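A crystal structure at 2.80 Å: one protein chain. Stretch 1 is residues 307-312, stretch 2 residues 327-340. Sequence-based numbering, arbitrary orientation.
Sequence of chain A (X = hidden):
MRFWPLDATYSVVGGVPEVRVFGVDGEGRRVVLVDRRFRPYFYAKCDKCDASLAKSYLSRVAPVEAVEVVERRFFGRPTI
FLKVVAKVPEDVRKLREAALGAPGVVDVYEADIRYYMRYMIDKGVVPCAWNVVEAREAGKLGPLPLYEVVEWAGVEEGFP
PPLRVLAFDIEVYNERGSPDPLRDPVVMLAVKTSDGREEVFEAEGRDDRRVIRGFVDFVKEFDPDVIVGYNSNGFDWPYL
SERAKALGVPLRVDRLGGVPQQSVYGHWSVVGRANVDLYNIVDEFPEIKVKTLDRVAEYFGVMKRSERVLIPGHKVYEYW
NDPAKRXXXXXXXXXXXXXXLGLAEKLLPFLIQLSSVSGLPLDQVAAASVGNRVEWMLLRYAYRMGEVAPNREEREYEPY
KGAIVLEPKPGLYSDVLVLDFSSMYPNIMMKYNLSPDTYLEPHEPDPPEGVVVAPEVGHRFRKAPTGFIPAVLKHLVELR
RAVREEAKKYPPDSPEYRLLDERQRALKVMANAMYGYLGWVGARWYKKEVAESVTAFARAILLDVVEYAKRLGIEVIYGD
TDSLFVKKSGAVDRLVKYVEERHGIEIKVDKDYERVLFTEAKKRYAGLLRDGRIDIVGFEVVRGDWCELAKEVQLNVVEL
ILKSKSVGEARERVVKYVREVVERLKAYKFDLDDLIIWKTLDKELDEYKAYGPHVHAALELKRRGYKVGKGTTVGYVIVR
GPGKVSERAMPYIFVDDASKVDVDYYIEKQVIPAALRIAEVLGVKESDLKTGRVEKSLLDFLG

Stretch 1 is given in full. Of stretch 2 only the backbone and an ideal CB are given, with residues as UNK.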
ATOM      1  N   GLU A 307      26.064  -0.277  -9.353  1.00 76.02           N
ATOM      2  CA  GLU A 307      26.343   0.455 -10.583  1.00 76.36           C
ATOM      3  C   GLU A 307      25.750   1.860 -10.563  1.00 71.48           C
ATOM      4  O   GLU A 307      25.439   2.419 -11.620  1.00 72.80           O
ATOM      5  CB  GLU A 307      25.834  -0.314 -11.803  1.00 81.53           C
ATOM      6  CG  GLU A 307      26.364  -1.733 -11.938  1.00 87.23           C
ATOM      7  CD  GLU A 307      25.801  -2.441 -13.159  1.00 90.46           C
ATOM      8  OE1 GLU A 307      25.283  -1.746 -14.066  1.00 91.88           O
ATOM      9  OE2 GLU A 307      25.879  -3.689 -13.211  1.00 94.55           O
ATOM     10  N   ARG A 308      25.574   2.436  -9.375  1.00 70.83           N
ATOM     11  CA  ARG A 308      24.771   3.637  -9.198  1.00 71.36           C
ATOM     12  C   ARG A 308      25.418   4.547  -8.166  1.00 68.67           C
ATOM     13  O   ARG A 308      26.024   4.085  -7.196  1.00 69.52           O
ATOM     14  CB  ARG A 308      23.335   3.297  -8.759  1.00 74.31           C
ATOM     15  CG  ARG A 308      22.495   4.521  -8.435  1.00 74.49           C
ATOM     16  CD  ARG A 308      21.840   4.383  -7.073  1.00 75.51           C
ATOM     17  NE  ARG A 308      20.880   5.453  -6.811  1.00 76.93           N
ATOM     18  CZ  ARG A 308      19.579   5.385  -7.069  1.00 76.70           C
ATOM     19  NH1 ARG A 308      19.060   4.286  -7.600  1.00 75.81           N
ATOM     20  NH2 ARG A 308      18.797   6.417  -6.791  1.00 76.71           N
ATOM     21  N   VAL A 309      25.290   5.856  -8.397  1.00 71.89           N
ATOM     22  CA  VAL A 309      25.801   6.848  -7.462  1.00 72.46           C
ATOM     23  C   VAL A 309      24.913   6.874  -6.226  1.00 72.86           C
ATOM     24  O   VAL A 309      23.680   6.820  -6.323  1.00 74.61           O
ATOM     25  CB  VAL A 309      25.865   8.226  -8.143  1.00 71.57           C
ATOM     26  CG1 VAL A 309      26.355   9.285  -7.175  1.00 70.32           C
ATOM     27  CG2 VAL A 309      26.753   8.169  -9.377  1.00 73.70           C
ATOM     28  N   LEU A 310      25.535   6.974  -5.052  1.00 72.70           N
ATOM     29  CA  LEU A 310      24.804   6.969  -3.786  1.00 73.04           C
ATOM     30  C   LEU A 310      25.385   8.031  -2.863  1.00 73.61           C
ATOM     31  O   LEU A 310      26.539   7.927  -2.435  1.00 74.56           O
ATOM     32  CB  LEU A 310      24.855   5.594  -3.121  1.00 73.40           C
ATOM     33  CG  LEU A 310      23.942   4.521  -3.715  1.00 75.46           C
ATOM     34  CD1 LEU A 310      24.149   3.196  -3.005  1.00 75.05           C
ATOM     35  CD2 LEU A 310      22.493   4.963  -3.609  1.00 75.73           C
ATOM     36  N   ILE A 311      24.584   9.047  -2.561  1.00 78.65           N
ATOM     37  CA  ILE A 311      24.948  10.093  -1.608  1.00 79.41           C
ATOM     38  C   ILE A 311      24.255   9.793  -0.282  1.00 81.52           C
ATOM     39  O   ILE A 311      23.080   9.394  -0.278  1.00 80.04           O
ATOM     40  CB  ILE A 311      24.566  11.491  -2.129  1.00 80.81           C
ATOM     41  CG1 ILE A 311      25.643  12.077  -3.051  1.00 79.47           C
ATOM     42  CG2 ILE A 311      24.271  12.452  -0.979  1.00 82.90           C
ATOM     43  CD1 ILE A 311      25.880  11.310  -4.317  1.00 79.91           C
ATOM     44  N   PRO A 312      24.929   9.955   0.860  1.00 86.53           N
ATOM     45  CA  PRO A 312      24.207   9.928   2.139  1.00 86.25           C
ATOM     46  C   PRO A 312      23.185  11.051   2.194  1.00 83.90           C
ATOM     47  O   PRO A 312      23.549  12.229   2.245  1.00 81.14           O
ATOM     48  CB  PRO A 312      25.319  10.106   3.183  1.00 87.84           C
ATOM     49  CG  PRO A 312      26.457  10.726   2.438  1.00 87.82           C
ATOM     50  CD  PRO A 312      26.372  10.192   1.037  1.00 88.42           C
ATOM     51  N   UNK A 327      28.058  18.039  -9.531  1.00 80.69           N
ATOM     52  CA  UNK A 327      27.724  17.172 -10.675  1.00 84.73           C
ATOM     53  C   UNK A 327      27.435  15.730 -10.292  1.00 88.45           C
ATOM     54  O   UNK A 327      26.755  15.031 -11.054  1.00 84.70           O
ATOM     55  CB  UNK A 327      28.870  17.192 -11.688  1.00 84.73           C
ATOM     56  N   UNK A 328      27.922  15.258  -9.146  1.00 84.23           N
ATOM     57  CA  UNK A 328      27.576  13.917  -8.692  1.00 85.05           C
ATOM     58  C   UNK A 328      26.276  13.903  -7.900  1.00 86.40           C
ATOM     59  O   UNK A 328      25.596  12.871  -7.859  1.00 88.35           O
ATOM     60  CB  UNK A 328      28.709  13.341  -7.840  1.00 85.05           C
ATOM     61  N   UNK A 329      25.921  15.024  -7.263  1.00 87.01           N
ATOM     62  CA  UNK A 329      24.596  15.145  -6.669  1.00 82.20           C
ATOM     63  C   UNK A 329      23.516  15.139  -7.740  1.00 77.80           C
ATOM     64  O   UNK A 329      22.400  14.667  -7.496  1.00 71.49           O
ATOM     65  CB  UNK A 329      24.500  16.421  -5.831  1.00 82.20           C
ATOM     66  N   UNK A 330      23.834  15.650  -8.932  1.00 76.01           N
ATOM     67  CA  UNK A 330      22.887  15.600 -10.039  1.00 80.30           C
ATOM     68  C   UNK A 330      22.638  14.164 -10.480  1.00 81.37           C
ATOM     69  O   UNK A 330      21.486  13.728 -10.585  1.00 90.83           O
ATOM     70  CB  UNK A 330      23.398  16.432 -11.217  1.00 80.30           C
ATOM     71  N   UNK A 331      23.710  13.400 -10.707  1.00 84.89           N
ATOM     72  CA  UNK A 331      23.545  12.020 -11.152  1.00 82.55           C
ATOM     73  C   UNK A 331      22.844  11.173 -10.099  1.00 76.42           C
ATOM     74  O   UNK A 331      22.129  10.223 -10.442  1.00 72.62           O
ATOM     75  CB  UNK A 331      24.905  11.407 -11.494  1.00 82.55           C
ATOM     76  N   UNK A 332      23.038  11.495  -8.820  1.00 78.81           N
ATOM     77  CA  UNK A 332      22.224  10.884  -7.775  1.00 74.81           C
ATOM     78  C   UNK A 332      20.745  11.157  -8.022  1.00 69.85           C
ATOM     79  O   UNK A 332      19.904  10.258  -7.904  1.00 72.33           O
ATOM     80  CB  UNK A 332      22.638  11.405  -6.397  1.00 74.81           C
ATOM     81  N   UNK A 333      20.410  12.405  -8.357  1.00 69.33           N
ATOM     82  CA  UNK A 333      19.024  12.762  -8.636  1.00 68.44           C
ATOM     83  C   UNK A 333      18.535  12.075  -9.910  1.00 68.95           C
ATOM     84  O   UNK A 333      17.387  11.619  -9.980  1.00 72.67           O
ATOM     85  CB  UNK A 333      18.878  14.280  -8.762  1.00 68.44           C
ATOM     86  N   UNK A 334      19.395  11.978 -10.932  1.00 67.76           N
ATOM     87  CA  UNK A 334      18.990  11.305 -12.166  1.00 70.22           C
ATOM     88  C   UNK A 334      18.781   9.812 -11.945  1.00 69.80           C
ATOM     89  O   UNK A 334      17.835   9.228 -12.484  1.00 68.05           O
ATOM     90  CB  UNK A 334      20.036  11.528 -13.260  1.00 70.22           C
ATOM     91  N   UNK A 335      19.655   9.175 -11.162  1.00 68.84           N
ATOM     92  CA  UNK A 335      19.464   7.761 -10.859  1.00 70.80           C
ATOM     93  C   UNK A 335      18.197   7.528 -10.047  1.00 65.97           C
ATOM     94  O   UNK A 335      17.585   6.459 -10.146  1.00 64.07           O
ATOM     95  CB  UNK A 335      20.676   7.214 -10.103  1.00 70.80           C
ATOM     96  N   UNK A 336      17.792   8.507  -9.235  1.00 66.50           N
ATOM     97  CA  UNK A 336      16.513   8.416  -8.539  1.00 63.82           C
ATOM     98  C   UNK A 336      15.350   8.398  -9.526  1.00 62.31           C
ATOM     99  O   UNK A 336      14.521   7.481  -9.515  1.00 61.00           O
ATOM    100  CB  UNK A 336      16.356   9.582  -7.561  1.00 63.82           C
ATOM    101  N   UNK A 337      15.272   9.416 -10.389  1.00 59.92           N
ATOM    102  CA  UNK A 337      14.127   9.540 -11.289  1.00 61.74           C
ATOM    103  C   UNK A 337      14.138   8.443 -12.350  1.00 61.99           C
ATOM    104  O   UNK A 337      13.075   7.990 -12.792  1.00 64.79           O
ATOM    105  CB  UNK A 337      14.123  10.916 -11.957  1.00 61.74           C
ATOM    106  N   UNK A 338      15.322   7.990 -12.775  1.00 63.40           N
ATOM    107  CA  UNK A 338      15.380   6.874 -13.714  1.00 60.82           C
ATOM    108  C   UNK A 338      14.891   5.585 -13.064  1.00 58.34           C
ATOM    109  O   UNK A 338      14.222   4.772 -13.712  1.00 57.55           O
ATOM    110  CB  UNK A 338      16.806   6.691 -14.237  1.00 60.82           C
ATOM    111  N   UNK A 339      15.225   5.376 -11.788  1.00 60.42           N
ATOM    112  CA  UNK A 339      14.679   4.234 -11.061  1.00 60.70           C
ATOM    113  C   UNK A 339      13.175   4.378 -10.855  1.00 58.73           C
ATOM    114  O   UNK A 339      12.433   3.392 -10.946  1.00 58.13           O
ATOM    115  CB  UNK A 339      15.381   4.079  -9.711  1.00 60.70           C
ATOM    116  N   UNK A 340      12.710   5.597 -10.562  1.00 58.49           N
ATOM    117  CA  UNK A 340      11.287   5.818 -10.323  1.00 55.13           C
ATOM    118  C   UNK A 340      10.461   5.464 -11.553  1.00 53.40           C
ATOM    119  O   UNK A 340       9.455   4.753 -11.458  1.00 53.92           O
ATOM    120  CB  UNK A 340      11.034   7.273  -9.921  1.00 55.13           C
TER

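Backbone angles at 327 to 340 are helical throughout, and N-to-O distances between residues four apart support this, so side chains meeting stretch 1 should recur every three or four positions.

Position 327 has nothing of stretch 1 within 5.5 Å of its ideal CB, and its phi of -63° would admit proline among many others. It is Pro 327.

At 328 the CB points sideways, 4.7 Å from Val 309 CG1 and 5.0 Å from Ile 311 CD1. A small or medium side chain with some apolar surface would suit. Thr 328 places OG1 3.6 Å from Val 309 CG1 and CG2 4.1 Å from Ile 311 CD1.

Position 329 points away, though its CB lies 5.3 Å from Ile 311 CG1; nothing polar is offered nearby, and an apolar residue is plausible. It is Leu 329, whose end bends back but makes no close contact. Position 330 is out of reach and unconstrained by stretch 1; it is Met 330.

The CB of 331 points sideways, 4.3 Å from Val 309 CG2. Aliphatic carbon is favoured near the root, whatever the tip carries. Arg 331 meets this with its stem, CG lying 3.9 Å from Val 309 CG2.

Position 332 has the closest CA pairing, 5.4 Å to the CA of Val 309. Its CB is 3.9 Å from Ile 311 CD1 and 4.3 Å from Val 309 CG1, and the chain from 309 to 311 runs alongside, so leucine, methionine or an aromatic could fit. Tyr 332 (chi1 t) sets one ring face under Ile 311: CB of Ile 311 is 4.2 Å from the ring centroid of Tyr 332 and 14° off its normal, a CH-pi contact. Val 309 O sits at the ring edge, 3.7 Å from Tyr 332 CD1.

At 333 the CB points away and at 334 sideways, and neither ideal CB has an atom of stretch 1 within 5.5 Å, so stretch 1 sets no preference; the residues are Val 333 and Leu 334.

The CB of 335 points toward stretch 1, 3.7 Å from Arg 308 CG, with the amide of Val 309 nearby. A short acceptor, such as aspartate or asparagine, is suggested. Asp 335 accepts a weak hydrogen bond from Val 309 N to OD2 (3.3 Å, 156°). Its OD2 is 4.6 Å from Arg 308 NE but well out of the guanidinium plane, so the charges are merely near each other.

At 336 the CB points sideways, 4.1 Å from Arg 308 NH2. The positive charge calls for an acid, although a neutral acceptor is conceivable. Asp 336 (chi1 m) brings OD1 to the guanidinium edge, forming a salt bridge with Arg 308 NH2 at a very short 2.4 Å.

Positions 337 and 338, away and out of reach, are Val 337 and Arg 338.

Position 339 points toward stretch 1, its CB 4.2 Å from Arg 308 NH1; a small polar acceptor would suit. Ser 339 OG accepts a weak hydrogen bond from Arg 308 NH1 (3.3 Å, 133°) while donating to Asp 335 O at 2.8 Å.

Position 340 is out of reach; Thr 340 OG1 donates to Asp 336 O at 2.9 Å.

Stretch 2 327-340: PTLMRYVLDDVRST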
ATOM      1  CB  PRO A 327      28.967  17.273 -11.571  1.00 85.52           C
ATOM      2  CG  PRO A 327      30.058  17.689 -10.656  1.00 84.83           C
ATOM      3  CD  PRO A 327      29.408  18.613  -9.679  1.00 83.47           C
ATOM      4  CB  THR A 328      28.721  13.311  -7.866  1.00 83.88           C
ATOM      5  OG1 THR A 328      28.742  11.888  -8.047  1.00 80.22           O
ATOM      6  CG2 THR A 328      28.562  13.613  -6.384  1.00 82.83           C
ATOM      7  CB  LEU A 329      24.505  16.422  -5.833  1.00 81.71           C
ATOM      8  CG  LEU A 329      23.154  16.722  -5.175  1.00 82.61           C
ATOM      9  CD1 LEU A 329      22.822  15.681  -4.116  1.00 83.77           C
ATOM     10  CD2 LEU A 329      23.136  18.124  -4.584  1.00 81.19           C
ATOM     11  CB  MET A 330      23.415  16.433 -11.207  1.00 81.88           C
ATOM     12  CG  MET A 330      22.377  16.792 -12.251  1.00 84.35           C
ATOM     13  SD  MET A 330      23.106  17.656 -13.654  1.00 93.42           S
ATOM     14  CE  MET A 330      21.901  18.954 -13.912  1.00 91.64           C
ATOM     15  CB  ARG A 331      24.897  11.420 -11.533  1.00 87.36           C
ATOM     16  CG  ARG A 331      24.771  10.055 -12.172  1.00 90.13           C
ATOM     17  CD  ARG A 331      25.466  10.030 -13.517  1.00 92.69           C
ATOM     18  NE  ARG A 331      24.937   8.971 -14.374  1.00 94.59           N
ATOM     19  CZ  ARG A 331      25.042   8.959 -15.699  1.00 91.06           C
ATOM     20  NH1 ARG A 331      25.660   9.951 -16.329  1.00 89.80           N
ATOM     21  NH2 ARG A 331      24.529   7.956 -16.398  1.00 88.44           N
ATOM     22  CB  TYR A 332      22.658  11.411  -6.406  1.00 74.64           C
ATOM     23  CG  TYR A 332      21.790  10.962  -5.247  1.00 75.87           C
ATOM     24  CD1 TYR A 332      21.906   9.681  -4.719  1.00 75.11           C
ATOM     25  CD2 TYR A 332      20.865  11.825  -4.674  1.00 75.66           C
ATOM     26  CE1 TYR A 332      21.115   9.271  -3.659  1.00 74.91           C
ATOM     27  CE2 TYR A 332      20.073  11.424  -3.615  1.00 76.16           C
ATOM     28  CZ  TYR A 332      20.203  10.146  -3.111  1.00 74.80           C
ATOM     29  OH  TYR A 332      19.417   9.739  -2.058  1.00 73.04           O
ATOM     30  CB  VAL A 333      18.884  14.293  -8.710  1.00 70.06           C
ATOM     31  CG1 VAL A 333      17.556  14.685  -9.308  1.00 70.74           C
ATOM     32  CG2 VAL A 333      19.051  14.906  -7.332  1.00 70.04           C
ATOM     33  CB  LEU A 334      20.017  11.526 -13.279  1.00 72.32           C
ATOM     34  CG  LEU A 334      19.948  12.785 -14.150  1.00 72.96           C
ATOM     35  CD1 LEU A 334      18.540  12.979 -14.700  1.00 73.46           C
ATOM     36  CD2 LEU A 334      20.414  14.023 -13.416  1.00 73.52           C
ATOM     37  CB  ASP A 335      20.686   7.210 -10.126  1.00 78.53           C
ATOM     38  CG  ASP A 335      21.885   7.041 -11.041  1.00 85.69           C
ATOM     39  OD1 ASP A 335      21.682   6.918 -12.269  1.00 88.39           O
ATOM     40  OD2 ASP A 335      23.028   7.028 -10.537  1.00 83.79           O
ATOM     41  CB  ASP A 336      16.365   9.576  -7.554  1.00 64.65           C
ATOM     42  CG  ASP A 336      17.100   9.337  -6.249  1.00 67.17           C
ATOM     43  OD1 ASP A 336      17.365   8.162  -5.922  1.00 68.73           O
ATOM     44  OD2 ASP A 336      17.404  10.321  -5.544  1.00 73.18           O
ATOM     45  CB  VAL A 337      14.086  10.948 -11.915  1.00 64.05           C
ATOM     46  CG1 VAL A 337      15.219  11.145 -12.918  1.00 65.63           C
ATOM     47  CG2 VAL A 337      12.734  11.205 -12.567  1.00 65.70           C
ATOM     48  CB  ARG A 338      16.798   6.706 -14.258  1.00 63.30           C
ATOM     49  CG  ARG A 338      17.120   7.644 -15.413  1.00 66.28           C
ATOM     50  CD  ARG A 338      18.592   8.025 -15.450  1.00 70.84           C
ATOM     51  NE  ARG A 338      19.046   8.302 -16.812  1.00 75.63           N
ATOM     52  CZ  ARG A 338      20.160   8.963 -17.108  1.00 77.68           C
ATOM     53  NH1 ARG A 338      20.938   9.425 -16.138  1.00 75.09           N
ATOM     54  NH2 ARG A 338      20.494   9.167 -18.375  1.00 80.31           N
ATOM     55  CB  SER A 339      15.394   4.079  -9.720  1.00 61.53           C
ATOM     56  OG  SER A 339      16.760   3.754  -9.905  1.00 62.41           O
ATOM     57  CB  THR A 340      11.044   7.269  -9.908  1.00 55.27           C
ATOM     58  OG1 THR A 340      11.742   7.545  -8.687  1.00 56.31           O
ATOM     59  CG2 THR A 340       9.557   7.523  -9.703  1.00 55.31           C
TER
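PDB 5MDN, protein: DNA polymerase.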